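Local coordinates for heme utilization carrier protein (Escherichia coli O157:H7, PDB 6U9J) that probably binds and carries heme in the cytosol, in connection with anaerobic heme breakdown, at residues V30-F44 / I96-E108. Sequence-based numbering, arbitrary orientation.
Sequences VRNLPSSTVVPGDKF and IKAENCTHIALIE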
loop_
_atom_site.group_PDB
_atom_site.type_symbol
_atom_site.label_atom_id
_atom_site.label_comp_id
_atom_site.label_asym_id
_atom_site.label_seq_id
_atom_site.Cartn_x
_atom_site.Cartn_y
_atom_site.Cartn_z
ATOM N N VAL A 30 -5.765 -10.229 18.619
ATOM C CA VAL A 30 -5.074 -9.116 19.258
ATOM C C VAL A 30 -5.650 -8.839 20.642
ATOM O O VAL A 30 -4.914 -8.503 21.576
ATOM C CB VAL A 30 -5.128 -7.875 18.345
ATOM C CG1 VAL A 30 -4.792 -6.626 19.131
ATOM C CG2 VAL A 30 -4.144 -8.058 17.187
ATOM N N ARG A 31 -6.974 -8.957 20.791
ATOM C CA ARG A 31 -7.602 -8.725 22.088
ATOM C C ARG A 31 -7.078 -9.677 23.148
ATOM O O ARG A 31 -7.012 -9.316 24.327
ATOM C CB ARG A 31 -9.115 -8.891 21.978
ATOM C CG ARG A 31 -9.821 -7.792 21.233
ATOM C CD ARG A 31 -11.319 -7.973 21.393
ATOM N NE ARG A 31 -12.078 -7.026 20.591
ATOM C CZ ARG A 31 -12.362 -5.784 20.970
ATOM N NH1 ARG A 31 -13.069 -5.001 20.170
ATOM N NH2 ARG A 31 -11.941 -5.329 22.145
ATOM N N ASN A 32 -6.708 -10.888 22.750
ATOM C CA ASN A 32 -6.291 -11.928 23.678
ATOM C C ASN A 32 -4.785 -11.973 23.886
ATOM O O ASN A 32 -4.296 -12.853 24.603
ATOM C CB ASN A 32 -6.809 -13.279 23.192
ATOM C CG ASN A 32 -8.297 -13.423 23.396
ATOM O OD1 ASN A 32 -8.757 -13.666 24.513
ATOM N ND2 ASN A 32 -9.062 -13.262 22.326
ATOM N N LEU A 33 -4.047 -11.039 23.298
ATOM C CA LEU A 33 -2.618 -10.937 23.543
ATOM C C LEU A 33 -2.351 -10.514 24.988
ATOM O O LEU A 33 -3.182 -9.857 25.619
ATOM C CB LEU A 33 -1.988 -9.920 22.591
ATOM C CG LEU A 33 -1.808 -10.355 21.137
ATOM C CD1 LEU A 33 -1.349 -9.179 20.287
ATOM C CD2 LEU A 33 -0.820 -11.510 21.048
ATOM N N PRO A 34 -1.187 -10.876 25.536
ATOM C CA PRO A 34 -0.854 -10.402 26.888
ATOM C C PRO A 34 -0.611 -8.905 26.968
ATOM O O PRO A 34 -0.809 -8.321 28.039
ATOM C CB PRO A 34 0.411 -11.195 27.246
ATOM C CG PRO A 34 0.928 -11.736 25.957
ATOM C CD PRO A 34 -0.252 -11.903 25.051
ATOM N N SER A 35 -0.184 -8.256 25.879
ATOM C CA SER A 35 0.189 -6.842 25.927
ATOM C C SER A 35 -0.438 -6.113 24.737
ATOM O O SER A 35 0.242 -5.851 23.737
ATOM C CB SER A 35 1.700 -6.685 25.937
ATOM O OG SER A 35 2.063 -5.322 26.053
ATOM N N SER A 36 -1.723 -5.770 24.860
ATOM C CA SER A 36 -2.401 -4.997 23.831
ATOM C C SER A 36 -3.412 -4.046 24.454
ATOM O O SER A 36 -4.053 -4.360 25.460
ATOM C CB SER A 36 -3.115 -5.894 22.812
ATOM O OG SER A 36 -4.188 -6.601 23.412
ATOM N N THR A 37 -3.582 -2.893 23.806
ATOM C CA THR A 37 -4.596 -1.899 24.142
ATOM C C THR A 37 -5.459 -1.707 22.906
ATOM O O THR A 37 -4.932 -1.402 21.835
ATOM C CB THR A 37 -3.941 -0.575 24.555
ATOM O OG1 THR A 37 -3.112 -0.795 25.703
ATOM C CG2 THR A 37 -4.988 0.487 24.890
ATOM N N VAL A 38 -6.766 -1.918 23.036
ATOM C CA VAL A 38 -7.696 -1.828 21.914
ATOM C C VAL A 38 -8.695 -0.717 22.202
ATOM O O VAL A 38 -9.305 -0.691 23.278
ATOM C CB VAL A 38 -8.422 -3.164 21.672
ATOM C CG1 VAL A 38 -9.395 -3.043 20.509
ATOM C CG2 VAL A 38 -7.407 -4.278 21.418
ATOM N N VAL A 39 -8.850 0.203 21.250
ATOM C CA VAL A 39 -9.802 1.305 21.402
ATOM C C VAL A 39 -10.686 1.383 20.173
ATOM O O VAL A 39 -10.384 0.803 19.113
ATOM C CB VAL A 39 -9.079 2.653 21.637
ATOM C CG1 VAL A 39 -8.203 2.591 22.886
ATOM C CG2 VAL A 39 -8.283 3.055 20.386
ATOM N N PRO A 40 -11.809 2.096 20.261
ATOM C CA PRO A 40 -12.652 2.271 19.082
ATOM C C PRO A 40 -11.994 3.181 18.051
ATOM O O PRO A 40 -11.100 3.980 18.350
ATOM C CB PRO A 40 -13.934 2.908 19.641
ATOM C CG PRO A 40 -13.916 2.614 21.088
ATOM C CD PRO A 40 -12.470 2.598 21.481
ATOM N N GLY A 41 -12.469 3.050 16.813
ATOM C CA GLY A 41 -11.954 3.819 15.691
ATOM C C GLY A 41 -12.153 5.327 15.791
ATOM O O GLY A 41 -11.488 6.063 15.053
ATOM N N ASP A 42 -13.023 5.813 16.686
ATOM C CA ASP A 42 -13.137 7.260 16.861
ATOM C C ASP A 42 -11.896 7.885 17.488
ATOM O O ASP A 42 -11.810 9.115 17.568
ATOM C CB ASP A 42 -14.361 7.606 17.709
ATOM C CG ASP A 42 -14.246 7.108 19.139
ATOM O OD1 ASP A 42 -13.761 5.982 19.347
ATOM O OD2 ASP A 42 -14.632 7.856 20.063
ATOM N N LYS A 43 -10.938 7.084 17.945
ATOM C CA LYS A 43 -9.661 7.606 18.404
ATOM C C LYS A 43 -8.675 7.806 17.262
ATOM O O LYS A 43 -7.514 8.128 17.518
ATOM C CB LYS A 43 -9.048 6.670 19.450
ATOM C CG LYS A 43 -9.875 6.536 20.709
ATOM C CD LYS A 43 -10.021 7.876 21.411
ATOM C CE LYS A 43 -10.246 7.679 22.909
ATOM N NZ LYS A 43 -10.806 8.897 23.555
ATOM N N PHE A 44 -9.121 7.640 16.012
ATOM C CA PHE A 44 -8.220 7.756 14.872
ATOM C C PHE A 44 -7.422 9.054 14.887
ATOM O O PHE A 44 -6.193 9.041 14.741
ATOM C CB PHE A 44 -9.017 7.633 13.568
ATOM C CG PHE A 44 -8.163 7.718 12.332
ATOM C CD1 PHE A 44 -7.906 8.947 11.729
ATOM C CD2 PHE A 44 -7.616 6.573 11.779
ATOM C CE1 PHE A 44 -7.102 9.023 10.612
ATOM C CE2 PHE A 44 -6.817 6.649 10.653
ATOM C CZ PHE A 44 -6.567 7.873 10.073
ATOM N N ILE A 96 -7.160 7.486 3.316
ATOM C CA ILE A 96 -7.642 6.392 4.152
ATOM C C ILE A 96 -9.136 6.593 4.375
ATOM O O ILE A 96 -9.571 7.695 4.708
ATOM C CB ILE A 96 -6.916 6.328 5.510
ATOM C CG1 ILE A 96 -5.422 6.066 5.307
ATOM C CG2 ILE A 96 -7.520 5.226 6.385
ATOM C CD1 ILE A 96 -4.594 6.399 6.531
ATOM N N LYS A 97 -9.905 5.521 4.199
ATOM C CA LYS A 97 -11.329 5.581 4.553
ATOM C C LYS A 97 -11.413 5.401 6.068
ATOM O O LYS A 97 -11.750 4.337 6.594
ATOM C CB LYS A 97 -12.127 4.525 3.800
ATOM C CG LYS A 97 -12.183 4.760 2.303
ATOM C CD LYS A 97 -12.941 3.656 1.585
ATOM C CE LYS A 97 -12.826 3.838 0.078
ATOM N NZ LYS A 97 -13.332 2.648 -0.667
ATOM N N ALA A 98 -11.088 6.478 6.786
ATOM C CA ALA A 98 -10.929 6.389 8.236
ATOM C C ALA A 98 -12.234 6.106 8.965
ATOM O O ALA A 98 -12.203 5.576 10.076
ATOM C CB ALA A 98 -10.309 7.672 8.781
ATOM N N GLU A 99 -13.388 6.456 8.388
ATOM C CA GLU A 99 -14.623 6.065 9.052
ATOM C C GLU A 99 -14.924 4.587 8.917
ATOM O O GLU A 99 -15.837 4.089 9.594
ATOM C CB GLU A 99 -15.800 6.867 8.493
ATOM C CG GLU A 99 -15.499 8.336 8.374
ATOM C CD GLU A 99 -15.092 8.958 9.690
ATOM O OE1 GLU A 99 -14.209 9.841 9.675
ATOM O OE2 GLU A 99 -15.668 8.580 10.735
ATOM N N ASN A 100 -14.190 3.870 8.068
ATOM C CA ASN A 100 -14.269 2.424 8.039
ATOM C C ASN A 100 -13.333 1.785 9.060
ATOM O O ASN A 100 -13.347 0.562 9.205
ATOM C CB ASN A 100 -13.947 1.905 6.636
ATOM C CG ASN A 100 -15.177 1.817 5.746
ATOM O OD1 ASN A 100 -16.300 1.786 6.233
ATOM N ND2 ASN A 100 -14.957 1.734 4.443
ATOM N N CYS A 101 -12.555 2.594 9.781
ATOM C CA CYS A 101 -11.723 2.088 10.869
ATOM C C CYS A 101 -12.588 1.993 12.117
ATOM O O CYS A 101 -12.974 3.020 12.690
ATOM C CB CYS A 101 -10.536 3.010 11.104
ATOM S SG CYS A 101 -9.512 2.422 12.488
ATOM N N THR A 102 -12.897 0.770 12.545
ATOM C CA THR A 102 -13.749 0.602 13.716
ATOM C C THR A 102 -12.982 0.320 15.002
ATOM O O THR A 102 -13.550 0.500 16.087
ATOM C CB THR A 102 -14.766 -0.521 13.484
ATOM O OG1 THR A 102 -14.075 -1.751 13.257
ATOM C CG2 THR A 102 -15.654 -0.214 12.274
ATOM N N HIS A 103 -11.720 -0.122 14.916
ATOM C CA HIS A 103 -10.892 -0.379 16.089
ATOM C C HIS A 103 -9.450 -0.052 15.754
ATOM O O HIS A 103 -9.035 -0.147 14.595
ATOM C CB HIS A 103 -10.967 -1.837 16.577
ATOM C CG HIS A 103 -12.335 -2.233 17.029
ATOM N ND1 HIS A 103 -13.252 -2.819 16.185
ATOM C CD2 HIS A 103 -12.959 -2.079 18.220
ATOM C CE1 HIS A 103 -14.378 -3.030 16.845
ATOM N NE2 HIS A 103 -14.229 -2.583 18.079
ATOM N N ILE A 104 -8.699 0.328 16.787
ATOM C CA ILE A 104 -7.260 0.555 16.716
ATOM C C ILE A 104 -6.619 -0.169 17.889
ATOM O O ILE A 104 -7.131 -0.111 19.010
ATOM C CB ILE A 104 -6.924 2.056 16.769
ATOM C CG1 ILE A 104 -7.634 2.795 15.626
ATOM C CG2 ILE A 104 -5.395 2.270 16.749
ATOM C CD1 ILE A 104 -7.611 4.304 15.794
ATOM N N ALA A 105 -5.497 -0.841 17.644
ATOM C CA ALA A 105 -4.787 -1.512 18.728
ATOM C C ALA A 105 -3.338 -1.064 18.776
ATOM O O ALA A 105 -2.698 -0.883 17.741
ATOM C CB ALA A 105 -4.843 -3.037 18.587
ATOM N N LEU A 106 -2.822 -0.892 19.988
ATOM C CA LEU A 106 -1.392 -0.758 20.219
ATOM C C LEU A 106 -0.903 -2.082 20.780
ATOM O O LEU A 106 -1.479 -2.594 21.744
ATOM C CB LEU A 106 -1.078 0.382 21.191
ATOM C CG LEU A 106 -0.955 1.779 20.558
ATOM C CD1 LEU A 106 -2.272 2.237 19.956
ATOM C CD2 LEU A 106 -0.451 2.801 21.576
ATOM N N ILE A 107 0.129 -2.646 20.153
ATOM C CA ILE A 107 0.616 -3.984 20.473
ATOM C C ILE A 107 2.110 -3.961 20.747
ATOM O O ILE A 107 2.881 -3.344 20.012
ATOM C CB ILE A 107 0.319 -4.960 19.315
ATOM C CG1 ILE A 107 -1.188 -5.052 19.081
ATOM C CG2 ILE A 107 0.938 -6.349 19.615
ATOM C CD1 ILE A 107 -1.555 -5.614 17.718
ATOM N N GLU A 108 2.529 -4.686 21.786
ATOM C CA GLU A 108 3.936 -4.983 22.013
ATOM C C GLU A 108 4.085 -6.490 22.113
ATOM O O GLU A 108 3.328 -7.140 22.839
ATOM C CB GLU A 108 4.461 -4.317 23.285
ATOM C CG GLU A 108 4.423 -2.800 23.218
ATOM C CD GLU A 108 4.807 -2.161 24.541
ATOM O OE1 GLU A 108 3.897 -1.749 25.289
ATOM O OE2 GLU A 108 6.020 -2.086 24.832
HETATM O O HOH W 1 1.474 -9.223 23.526
HETATM O O HOH W 2 1.559 -2.755 25.190
HETATM O O HOH W 3 -0.175 -1.600 24.655
HETATM O O HOH W 4 -12.413 6.811 12.648
#
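T37 and V39 each exchange two backbone hydrogen bonds with the antiparallel strand 103-108, pairing with L106 and I104; the shortest runs from V39 N to I104 O (2.8 Å). Beyond them E108 N donates to S35 O, while at the other end G41 N reaches T102 O in a weak bond. Within segment 30-44, S36 OG donates to V30 O (2.7 Å), tying the helix end to the strand. Waters link S35 N with E108 O and G41 O with A98 O. Apolar contacts gather on two faces of the strand pair. On one, V30 sets CG1 against A105 CB (3.6 Å) and CG2 against I107 CD1, its side chain crossing I107 at about a right angle, and L33 CD1 meets I107 CG2. On the other, V39 CG2 lies against I104 CB (4.0 Å). Past the strand end, I104 CD1 abuts F44 CA (3.6 Å). With CG anti to the backbone N (chi1 -179°), the F44 ring comes under A98 CB, which sits over the centre of one face in a CH-pi contact, 3.8 Å from the centroid. Within the chain, strand 36-40 is an outermost strand of the antiparallel sheet, with strand 114-122 beyond 103-111; helix 144-157 packs on V39 and L106, and W48 and F84 adjoin F44.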